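Local atomic coordinates of putative polysaccharide biosynthesis protein with aminopeptidase-like domain (PDB entry 3K9T), a protein that binds one zinc ion per subunit and probably takes part in the biosynthesis of modified polysaccharides, without expected peptidase activity. Residues E52-K57 with L235-D240; K260-T265 with K274-V279; R357-L362 with A425-E430. All blocks are in the same frame, centred on the assembly; numbering follows the deposited sequence.

Interaction 1: residues E52-K57 with L235-D240; sequences EIHEVK and LSRNED
R237 has CG anti to its own carbonyl carbon (chi1 -71°) and a bend at chi3, which bring its guanidinium group up to H54 and V56. V56 has CG2 anti to the carbonyl carbon and CG1 anti to the backbone N. This rotation turns CG2, the branch beside the backbone N, to the arginine. The methyl lies over one face of the guanidinium group, displaced from its middle, at 3.7 Å from R237 NE. V56 CG2 is also 3.9 Å from R237 CD, so the methyl covers the last part of the chain as well as the flat group. H54 comes to the edge of the same group, in its plane. R237 NH2 gives H54 ND1 a weak hydrogen bond of 3.1 Å. The angle at the hydrogen is only 130°, so the bond is far from straight. The imidazole and guanidinium planes are steeply inclined to each other, at 74°.

Strand 52-57 lies at one edge of the mixed eight-stranded sheet of the aminopeptidase-like part. Helix 229-237 reaches this edge through the side chain of R237, while the backbones stay well apart: the CA atoms of V56 and R237 are 9.9 Å from each other. The neighbouring strand 166-174 adds a further partner, Y169. Its hydroxyl accepts a hydrogen bond from R237 NE and is the stronger polar partner of the arginine. Its ring stacks on H54. H54 and V56 are two residues apart on the strand, and both have CB directed toward segment 235-240.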
loop_
_atom_site.group_PDB
_atom_site.type_symbol
_atom_site.label_atom_id
_atom_site.label_comp_id
_atom_site.label_asym_id
_atom_site.label_seq_id
_atom_site.Cartn_x
_atom_site.Cartn_y
_atom_site.Cartn_z
ATOM N N GLU A 52 40.659 14.893 -15.816
ATOM C CA GLU A 52 41.653 15.375 -14.891
ATOM C C GLU A 52 42.046 14.167 -14.009
ATOM O O GLU A 52 41.189 13.509 -13.400
ATOM C CB GLU A 52 41.150 16.546 -14.072
ATOM C CG GLU A 52 42.207 16.929 -13.074
ATOM C CD GLU A 52 41.880 18.161 -12.283
ATOM O OE1 GLU A 52 40.703 18.598 -12.312
ATOM O OE2 GLU A 52 42.820 18.660 -11.613
ATOM N N ILE A 53 43.337 13.855 -13.993
ATOM C CA ILE A 53 43.875 12.746 -13.205
ATOM C C ILE A 53 44.422 13.276 -11.875
ATOM O O ILE A 53 45.144 14.263 -11.832
ATOM C CB ILE A 53 44.945 11.994 -14.002
ATOM C CG1 ILE A 53 44.320 11.438 -15.294
ATOM C CG2 ILE A 53 45.588 10.877 -13.173
ATOM C CD1 ILE A 53 43.248 10.403 -15.083
ATOM N N HIS A 54 44.018 12.644 -10.781
ATOM C CA HIS A 54 44.430 13.043 -9.434
ATOM C C HIS A 54 45.319 11.962 -8.834
ATOM O O HIS A 54 45.123 10.771 -9.082
ATOM C CB HIS A 54 43.204 13.264 -8.530
ATOM C CG HIS A 54 42.374 14.459 -8.901
ATOM N ND1 HIS A 54 42.535 15.689 -8.302
ATOM C CD2 HIS A 54 41.371 14.608 -9.801
ATOM C CE1 HIS A 54 41.681 16.549 -8.826
ATOM N NE2 HIS A 54 40.970 15.921 -9.746
ATOM N N GLU A 55 46.294 12.374 -8.043
ATOM C CA GLU A 55 47.172 11.431 -7.353
ATOM C C GLU A 55 47.227 11.830 -5.879
ATOM O O GLU A 55 47.760 12.893 -5.545
ATOM C CB GLU A 55 48.573 11.420 -7.986
ATOM C CG GLU A 55 48.638 10.905 -9.414
ATOM C CD GLU A 55 48.600 9.397 -9.548
ATOM O OE1 GLU A 55 48.822 8.696 -8.542
ATOM O OE2 GLU A 55 48.403 8.894 -10.687
ATOM N N VAL A 56 46.635 11.010 -5.011
ATOM C CA VAL A 56 46.602 11.305 -3.573
ATOM C C VAL A 56 47.669 10.456 -2.874
ATOM O O VAL A 56 47.679 9.235 -3.016
ATOM C CB VAL A 56 45.201 11.046 -2.987
ATOM C CG1 VAL A 56 45.150 11.483 -1.533
ATOM C CG2 VAL A 56 44.154 11.771 -3.827
ATOM N N LYS A 57 48.566 11.115 -2.146
ATOM C CA LYS A 57 49.707 10.462 -1.485
ATOM C C LYS A 57 49.307 9.356 -0.516
ATOM O O LYS A 57 48.356 9.484 0.253
ATOM C CB LYS A 57 50.589 11.492 -0.732
ATOM C CG LYS A 57 51.766 12.105 -1.557
ATOM C CD LYS A 57 52.715 12.970 -0.696
ATOM N N LEU A 235 35.107 11.954 -2.090
ATOM C CA LEU A 235 34.182 12.655 -1.184
ATOM C C LEU A 235 34.978 13.524 -0.190
ATOM O O LEU A 235 34.588 14.651 0.109
ATOM C CB LEU A 235 33.238 11.668 -0.460
ATOM C CG LEU A 235 32.134 11.065 -1.322
ATOM C CD1 LEU A 235 31.413 9.886 -0.670
ATOM C CD2 LEU A 235 31.141 12.156 -1.712
ATOM N N SER A 236 36.119 13.021 0.272
ATOM C CA SER A 236 36.903 13.754 1.275
ATOM C C SER A 236 37.507 15.008 0.652
ATOM O O SER A 236 37.839 15.944 1.343
ATOM C CB SER A 236 38.013 12.877 1.918
ATOM O OG SER A 236 39.144 12.696 1.069
ATOM N N ARG A 237 37.634 15.015 -0.662
ATOM C CA ARG A 237 38.229 16.145 -1.354
ATOM C C ARG A 237 37.204 17.061 -2.001
ATOM O O ARG A 237 37.588 18.058 -2.596
ATOM C CB ARG A 237 39.240 15.613 -2.385
ATOM C CG ARG A 237 40.497 15.020 -1.708
ATOM C CD ARG A 237 41.196 13.959 -2.532
ATOM N NE ARG A 237 41.603 14.488 -3.819
ATOM C CZ ARG A 237 42.693 15.210 -4.042
ATOM N NH1 ARG A 237 43.532 15.515 -3.051
ATOM N NH2 ARG A 237 42.938 15.647 -5.267
ATOM N N ASN A 238 35.912 16.767 -1.849
ATOM C CA ASN A 238 34.879 17.524 -2.553
ATOM C C ASN A 238 33.617 17.802 -1.720
ATOM O O ASN A 238 32.497 17.847 -2.252
ATOM C CB ASN A 238 34.532 16.767 -3.849
ATOM C CG ASN A 238 35.680 16.751 -4.839
ATOM O OD1 ASN A 238 35.926 17.741 -5.504
ATOM N ND2 ASN A 238 36.371 15.614 -4.959
ATOM N N GLU A 239 33.774 17.971 -0.410
ATOM C CA GLU A 239 32.600 18.209 0.450
ATOM C C GLU A 239 31.820 19.442 -0.015
ATOM O O GLU A 239 30.592 19.438 -0.004
ATOM C CB GLU A 239 32.968 18.299 1.938
ATOM C CG GLU A 239 33.497 17.003 2.516
ATOM C CD GLU A 239 33.546 17.018 4.039
ATOM O OE1 GLU A 239 32.491 16.830 4.686
ATOM O OE2 GLU A 239 34.650 17.187 4.591
ATOM N N ASP A 240 32.551 20.460 -0.455
ATOM C CA ASP A 240 31.982 21.694 -1.007
ATOM C C ASP A 240 31.032 21.486 -2.189
ATOM O O ASP A 240 30.137 22.285 -2.398
ATOM C CB ASP A 240 33.114 22.628 -1.465
ATOM C CG ASP A 240 34.084 21.955 -2.458
ATOM O OD1 ASP A 240 34.689 20.932 -2.089
ATOM O OD2 ASP A 240 34.260 22.457 -3.588
#

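Interaction 2: residues K260-T265 with K274-V279; sequences KNYKRT and KIVEKV
Strand 260-263 and helix 271-282 come closest at Y262 and V276, whose CA atoms are 7.6 Å apart. The CG1 methyl of V276 sits over one face of the Y262 ring as a CH-pi contact. V276 CG1 is 3.8 Å from the centroid of the Y262 ring and lies 21° off the ring normal. It is nearest to the CD1 side, with 3.5 Å between V276 CG1 and Y262 CD1. The opposite face of the ring carries the backbone N of R264, displaced from the ring centre. The Y262 hydroxyl reaches past this packing to a hydrogen bond with D273, in the first turn of the same helix.

The two elements open a beta-alpha-beta unit that strand 287-290 completes, and the contact packs the helix against its first strand. Beside the ring, R264 meets both carboxylate oxygens of E277 with NE and NH2. R264 NE bonds to E277 OE2 at 2.7 Å, and R264 NH2 to E277 OE1 at 2.9 Å. Both bonds of this salt bridge are nearly straight, at 176° and 173°. The oxygens lie close to the guanidinium plane, yet the nitrogens approach from above the carboxylate plane. The R264 chain is extended from CG to NE, which carries its head across to the glutamate. R264 NH1 has a second acidic partner, D291, just beyond strand 287-290.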
loop_
_atom_site.group_PDB
_atom_site.type_symbol
_atom_site.label_atom_id
_atom_site.label_comp_id
_atom_site.label_asym_id
_atom_site.label_seq_id
_atom_site.Cartn_x
_atom_site.Cartn_y
_atom_site.Cartn_z
ATOM N N LYS A 260 18.237 -6.204 -17.332
ATOM C CA LYS A 260 18.657 -5.042 -16.528
ATOM C C LYS A 260 18.162 -5.156 -15.091
ATOM O O LYS A 260 17.097 -5.711 -14.817
ATOM C CB LYS A 260 18.154 -3.729 -17.149
ATOM C CG LYS A 260 18.795 -3.378 -18.540
ATOM C CD LYS A 260 18.181 -2.138 -19.162
ATOM C CE LYS A 260 16.813 -2.418 -19.746
ATOM N NZ LYS A 260 16.889 -3.351 -20.882
ATOM N N ASN A 261 18.988 -4.670 -14.179
ATOM C CA ASN A 261 18.703 -4.623 -12.772
ATOM C C ASN A 261 18.968 -3.227 -12.230
ATOM O O ASN A 261 20.042 -2.685 -12.416
ATOM C CB ASN A 261 19.619 -5.587 -12.027
ATOM C CG ASN A 261 19.170 -7.032 -12.120
ATOM O OD1 ASN A 261 18.363 -7.464 -11.326
ATOM N ND2 ASN A 261 19.718 -7.787 -13.072
ATOM N N TYR A 262 17.995 -2.659 -11.529
ATOM C CA TYR A 262 18.170 -1.365 -10.864
ATOM C C TYR A 262 18.140 -1.472 -9.357
ATOM O O TYR A 262 17.158 -1.928 -8.781
ATOM C CB TYR A 262 17.087 -0.372 -11.272
ATOM C CG TYR A 262 17.264 0.962 -10.581
ATOM C CD1 TYR A 262 18.411 1.729 -10.784
ATOM C CD2 TYR A 262 16.293 1.464 -9.742
ATOM C CE1 TYR A 262 18.585 2.977 -10.165
ATOM C CE2 TYR A 262 16.454 2.719 -9.109
ATOM C CZ TYR A 262 17.596 3.467 -9.325
ATOM O OH TYR A 262 17.738 4.690 -8.687
ATOM N N LYS A 263 19.218 -1.039 -8.720
ATOM C CA LYS A 263 19.262 -0.913 -7.263
ATOM C C LYS A 263 18.887 0.524 -6.925
ATOM O O LYS A 263 19.502 1.482 -7.394
ATOM C CB LYS A 263 20.646 -1.261 -6.711
ATOM C CG LYS A 263 20.839 -1.048 -5.215
ATOM C CD LYS A 263 22.239 -1.524 -4.798
ATOM C CE LYS A 263 22.553 -1.256 -3.324
ATOM N NZ LYS A 263 23.846 -1.887 -2.918
ATOM N N ARG A 264 17.866 0.670 -6.106
ATOM C CA ARG A 264 17.442 1.978 -5.697
ATOM C C ARG A 264 18.374 2.688 -4.732
ATOM O O ARG A 264 19.147 2.075 -4.001
ATOM C CB ARG A 264 16.107 1.862 -5.005
ATOM C CG ARG A 264 15.024 1.443 -5.912
ATOM C CD ARG A 264 13.840 1.276 -5.090
ATOM N NE ARG A 264 12.661 1.202 -5.909
ATOM C CZ ARG A 264 11.617 0.443 -5.622
ATOM N NH1 ARG A 264 11.617 -0.342 -4.555
ATOM N NH2 ARG A 264 10.574 0.454 -6.422
ATOM N N THR A 265 18.212 3.999 -4.700
ATOM C CA THR A 265 18.810 4.826 -3.672
ATOM C C THR A 265 18.265 4.411 -2.315
ATOM O O THR A 265 17.212 3.772 -2.236
ATOM C CB THR A 265 18.451 6.325 -3.870
ATOM O OG1 THR A 265 17.062 6.578 -3.517
ATOM C CG2 THR A 265 18.737 6.741 -5.293
ATOM N N LYS A 274 12.524 7.084 -9.429
ATOM C CA LYS A 274 11.273 7.221 -10.160
ATOM C C LYS A 274 11.583 7.294 -11.638
ATOM O O LYS A 274 10.873 6.696 -12.453
ATOM C CB LYS A 274 10.483 8.444 -9.664
ATOM C CG LYS A 274 10.031 8.322 -8.209
ATOM C CD LYS A 274 8.560 8.178 -7.978
ATOM C CE LYS A 274 7.901 9.575 -7.787
ATOM N NZ LYS A 274 6.616 9.519 -6.950
ATOM N N ILE A 275 12.657 7.998 -11.997
ATOM C CA ILE A 275 13.004 8.142 -13.426
ATOM C C ILE A 275 13.465 6.785 -13.976
ATOM O O ILE A 275 12.947 6.298 -14.984
ATOM C CB ILE A 275 14.104 9.191 -13.672
ATOM C CG1 ILE A 275 13.541 10.598 -13.537
ATOM C CG2 ILE A 275 14.749 9.009 -15.055
ATOM C CD1 ILE A 275 14.633 11.651 -13.618
ATOM N N VAL A 276 14.441 6.171 -13.323
ATOM C CA VAL A 276 14.924 4.885 -13.841
ATOM C C VAL A 276 13.800 3.822 -13.914
ATOM O O VAL A 276 13.724 3.095 -14.889
ATOM C CB VAL A 276 16.162 4.336 -13.066
ATOM C CG1 VAL A 276 16.462 2.883 -13.511
ATOM C CG2 VAL A 276 17.378 5.284 -13.288
ATOM N N GLU A 277 12.918 3.749 -12.919
ATOM C CA GLU A 277 11.886 2.688 -12.955
ATOM C C GLU A 277 10.860 2.968 -14.058
ATOM O O GLU A 277 10.373 2.046 -14.670
ATOM C CB GLU A 277 11.234 2.487 -11.595
ATOM C CG GLU A 277 12.231 2.009 -10.512
ATOM C CD GLU A 277 11.696 2.222 -9.111
ATOM O OE1 GLU A 277 10.492 1.969 -8.905
ATOM O OE2 GLU A 277 12.469 2.643 -8.220
ATOM N N LYS A 278 10.611 4.247 -14.353
ATOM C CA LYS A 278 9.698 4.636 -15.415
ATOM C C LYS A 278 10.269 4.337 -16.796
ATOM O O LYS A 278 9.518 3.955 -17.705
ATOM C CB LYS A 278 9.328 6.129 -15.301
ATOM C CG LYS A 278 8.126 6.577 -16.165
ATOM C CD LYS A 278 6.863 5.747 -15.875
ATOM C CE LYS A 278 5.646 6.390 -16.507
ATOM N NZ LYS A 278 4.528 5.447 -16.722
ATOM N N VAL A 279 11.585 4.504 -16.966
ATOM C CA VAL A 279 12.240 4.120 -18.223
ATOM C C VAL A 279 12.149 2.588 -18.410
ATOM O O VAL A 279 11.715 2.096 -19.479
ATOM C CB VAL A 279 13.697 4.625 -18.310
ATOM C CG1 VAL A 279 14.389 4.029 -19.513
ATOM C CG2 VAL A 279 13.774 6.215 -18.333
#

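Interaction 3: residues R357-L362 with A425-E430; sequences RTYLNL and ALYRVE
Y427 meets Y359 with one side of its ring. Its CB leaves the helix toward strand 358-361, and CG stands anti to the backbone N (chi1 -173°). This rotation sets the ring against Y359. CD1 makes the closest approach: Y427 CD1 is 3.6 Å from Y359 CE1. The same atom, Y427 CD1, is 4.1 Å from Y359 CD1. Further out, Y427 CE1 is still 4.2 Å from Y359 CE1. Toward CZ and OH the ring diverges from Y359.

The rings form an oblique aromatic pair. Their centroids are 5.8 Å apart and their planes are inclined at 55°. Only the CD1 and CE1 sides meet. The contact is apolar, and the two side chains cross at about a right angle. Y359 is buried, whereas Y427 lies at the surface.

A second touch lies where both segments have left their regular structure. L362 CD1 rests 3.5 Å from the backbone O of E430. E430 has positive phi (67°) and is the C-prime residue of a Schellman motif that ends helix 416-428. In this motif L431 N bonds to L426 O, and E430 N bonds to Y427 O.

The contact belongs to the permutated winged helix-turn-helix domain. Strand 358-361 pairs antiparallel with strand 432-434, which follows the helix after this short turn. Y359 also packs on L434 of that strand. L426, next to Y427, packs on L432 of the same strand and on M392, V395 and L396 of helix 389-398.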
loop_
_atom_site.group_PDB
_atom_site.type_symbol
_atom_site.label_atom_id
_atom_site.label_comp_id
_atom_site.label_asym_id
_atom_site.label_seq_id
_atom_site.Cartn_x
_atom_site.Cartn_y
_atom_site.Cartn_z
ATOM N N ARG A 357 10.274 18.551 -16.938
ATOM C CA ARG A 357 9.880 19.902 -16.548
ATOM C C ARG A 357 8.569 19.967 -15.742
ATOM O O ARG A 357 7.895 18.958 -15.561
ATOM C CB ARG A 357 9.862 20.785 -17.775
ATOM C CG ARG A 357 11.248 20.975 -18.314
ATOM C CD ARG A 357 11.278 21.643 -19.676
ATOM N NE ARG A 357 12.586 21.363 -20.242
ATOM C CZ ARG A 357 13.710 21.962 -19.861
ATOM N NH1 ARG A 357 13.711 22.928 -18.938
ATOM N NH2 ARG A 357 14.852 21.601 -20.425
ATOM N N THR A 358 8.278 21.145 -15.175
ATOM C CA THR A 358 6.990 21.403 -14.542
ATOM C C THR A 358 6.366 22.593 -15.234
ATOM O O THR A 358 7.041 23.558 -15.510
ATOM C CB THR A 358 7.086 21.626 -13.054
ATOM O OG1 THR A 358 7.557 20.418 -12.453
ATOM C CG2 THR A 358 5.719 21.946 -12.485
ATOM N N TYR A 359 5.083 22.473 -15.563
ATOM C CA TYR A 359 4.370 23.496 -16.306
ATOM C C TYR A 359 3.092 23.933 -15.604
ATOM O O TYR A 359 2.564 23.260 -14.718
ATOM C CB TYR A 359 3.957 22.983 -17.689
ATOM C CG TYR A 359 5.057 22.633 -18.674
ATOM C CD1 TYR A 359 5.569 23.589 -19.552
ATOM C CD2 TYR A 359 5.510 21.322 -18.806
ATOM C CE1 TYR A 359 6.544 23.251 -20.505
ATOM C CE2 TYR A 359 6.484 20.975 -19.756
ATOM C CZ TYR A 359 6.996 21.942 -20.593
ATOM O OH TYR A 359 7.957 21.593 -21.512
ATOM N N LEU A 360 2.604 25.087 -16.024
ATOM C CA LEU A 360 1.338 25.615 -15.564
ATOM C C LEU A 360 0.434 25.735 -16.790
ATOM O O LEU A 360 0.806 26.330 -17.792
ATOM C CB LEU A 360 1.537 26.976 -14.933
ATOM C CG LEU A 360 0.316 27.578 -14.278
ATOM C CD1 LEU A 360 -0.015 26.772 -13.039
ATOM C CD2 LEU A 360 0.629 29.012 -13.947
ATOM N N ASN A 361 -0.735 25.118 -16.714
ATOM C CA ASN A 361 -1.782 25.265 -17.721
ATOM C C ASN A 361 -2.259 26.720 -17.718
ATOM O O ASN A 361 -2.759 27.201 -16.694
ATOM C CB ASN A 361 -2.928 24.292 -17.367
ATOM C CG ASN A 361 -4.040 24.245 -18.389
ATOM O OD1 ASN A 361 -4.188 25.133 -19.212
ATOM N ND2 ASN A 361 -4.880 23.220 -18.289
ATOM N N LEU A 362 -2.095 27.421 -18.846
ATOM C CA LEU A 362 -2.535 28.823 -18.953
ATOM C C LEU A 362 -4.015 29.004 -19.215
ATOM O O LEU A 362 -4.491 30.145 -19.229
ATOM C CB LEU A 362 -1.699 29.608 -19.974
ATOM C CG LEU A 362 -0.220 29.738 -19.571
ATOM C CD1 LEU A 362 0.467 30.511 -20.608
ATOM C CD2 LEU A 362 -0.026 30.426 -18.228
ATOM N N ALA A 425 3.927 20.187 -27.650
ATOM C CA ALA A 425 2.903 20.706 -28.542
ATOM C C ALA A 425 2.038 21.781 -27.853
ATOM O O ALA A 425 1.705 22.819 -28.433
ATOM C CB ALA A 425 2.058 19.553 -29.025
ATOM N N LEU A 426 1.691 21.539 -26.598
ATOM C CA LEU A 426 0.867 22.491 -25.887
ATOM C C LEU A 426 1.646 23.766 -25.607
ATOM O O LEU A 426 1.069 24.851 -25.657
ATOM C CB LEU A 426 0.335 21.882 -24.605
ATOM C CG LEU A 426 -0.683 20.756 -24.752
ATOM C CD1 LEU A 426 -0.889 20.122 -23.400
ATOM C CD2 LEU A 426 -1.998 21.286 -25.330
ATOM N N TYR A 427 2.951 23.627 -25.328
ATOM C CA TYR A 427 3.821 24.774 -25.033
ATOM C C TYR A 427 3.927 25.702 -26.265
ATOM O O TYR A 427 3.893 26.920 -26.157
ATOM C CB TYR A 427 5.208 24.301 -24.597
ATOM C CG TYR A 427 6.105 25.423 -24.108
ATOM C CD1 TYR A 427 5.958 25.947 -22.831
ATOM C CD2 TYR A 427 7.082 25.960 -24.920
ATOM C CE1 TYR A 427 6.762 26.957 -22.382
ATOM C CE2 TYR A 427 7.884 26.983 -24.481
ATOM C CZ TYR A 427 7.723 27.468 -23.213
ATOM O OH TYR A 427 8.530 28.470 -22.778
ATOM N N ARG A 428 4.014 25.080 -27.432
ATOM C CA ARG A 428 4.068 25.769 -28.718
ATOM C C ARG A 428 2.871 26.626 -28.968
ATOM O O ARG A 428 3.039 27.735 -29.450
ATOM C CB ARG A 428 4.191 24.796 -29.887
ATOM C CG ARG A 428 5.594 24.438 -30.190
ATOM C CD ARG A 428 5.664 23.441 -31.305
ATOM N NE ARG A 428 6.714 22.500 -30.969
ATOM C CZ ARG A 428 6.558 21.194 -30.796
ATOM N NH1 ARG A 428 5.382 20.596 -30.998
ATOM N NH2 ARG A 428 7.616 20.466 -30.464
ATOM N N VAL A 429 1.669 26.124 -28.678
ATOM C CA VAL A 429 0.468 26.947 -28.876
ATOM C C VAL A 429 0.188 27.835 -27.661
ATOM O O VAL A 429 -0.899 28.405 -27.530
ATOM C CB VAL A 429 -0.740 26.103 -29.219
ATOM C CG1 VAL A 429 -0.486 25.389 -30.541
ATOM C CG2 VAL A 429 -1.056 25.140 -28.071
ATOM N N GLU A 430 1.164 27.916 -26.753
ATOM C CA GLU A 430 1.106 28.820 -25.609
ATOM C C GLU A 430 0.032 28.494 -24.562
ATOM O O GLU A 430 -0.423 29.371 -23.819
ATOM C CB GLU A 430 0.983 30.272 -26.079
ATOM C CG GLU A 430 2.024 30.675 -27.123
ATOM C CD GLU A 430 2.009 32.158 -27.448
ATOM O OE1 GLU A 430 0.914 32.733 -27.634
ATOM O OE2 GLU A 430 3.106 32.746 -27.540
#

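In the fold
Along the chain the three contacts follow one another in series, interaction 1 first and interaction 3 last. Interactions 1 and 2 share the mixed eight-stranded sheet of the aminopeptidase-like part, and their centres are about 29 Å apart. Interaction 1 is at the outermost strand 52-57. Interaction 2 packs a helix on strand 260-263, next to the opposite outermost strand, 287-290. Interaction 3 lies in the C-terminal winged helix-turn-helix domain, on a separate two-stranded sheet. Its centre is about 28 Å from that of interaction 2 and about 43 Å from that of interaction 1. Interactions 1 and 2 thus tie helices to strands near the two edges of one sheet, and interaction 3 joins strand to helix within the C-terminal domain.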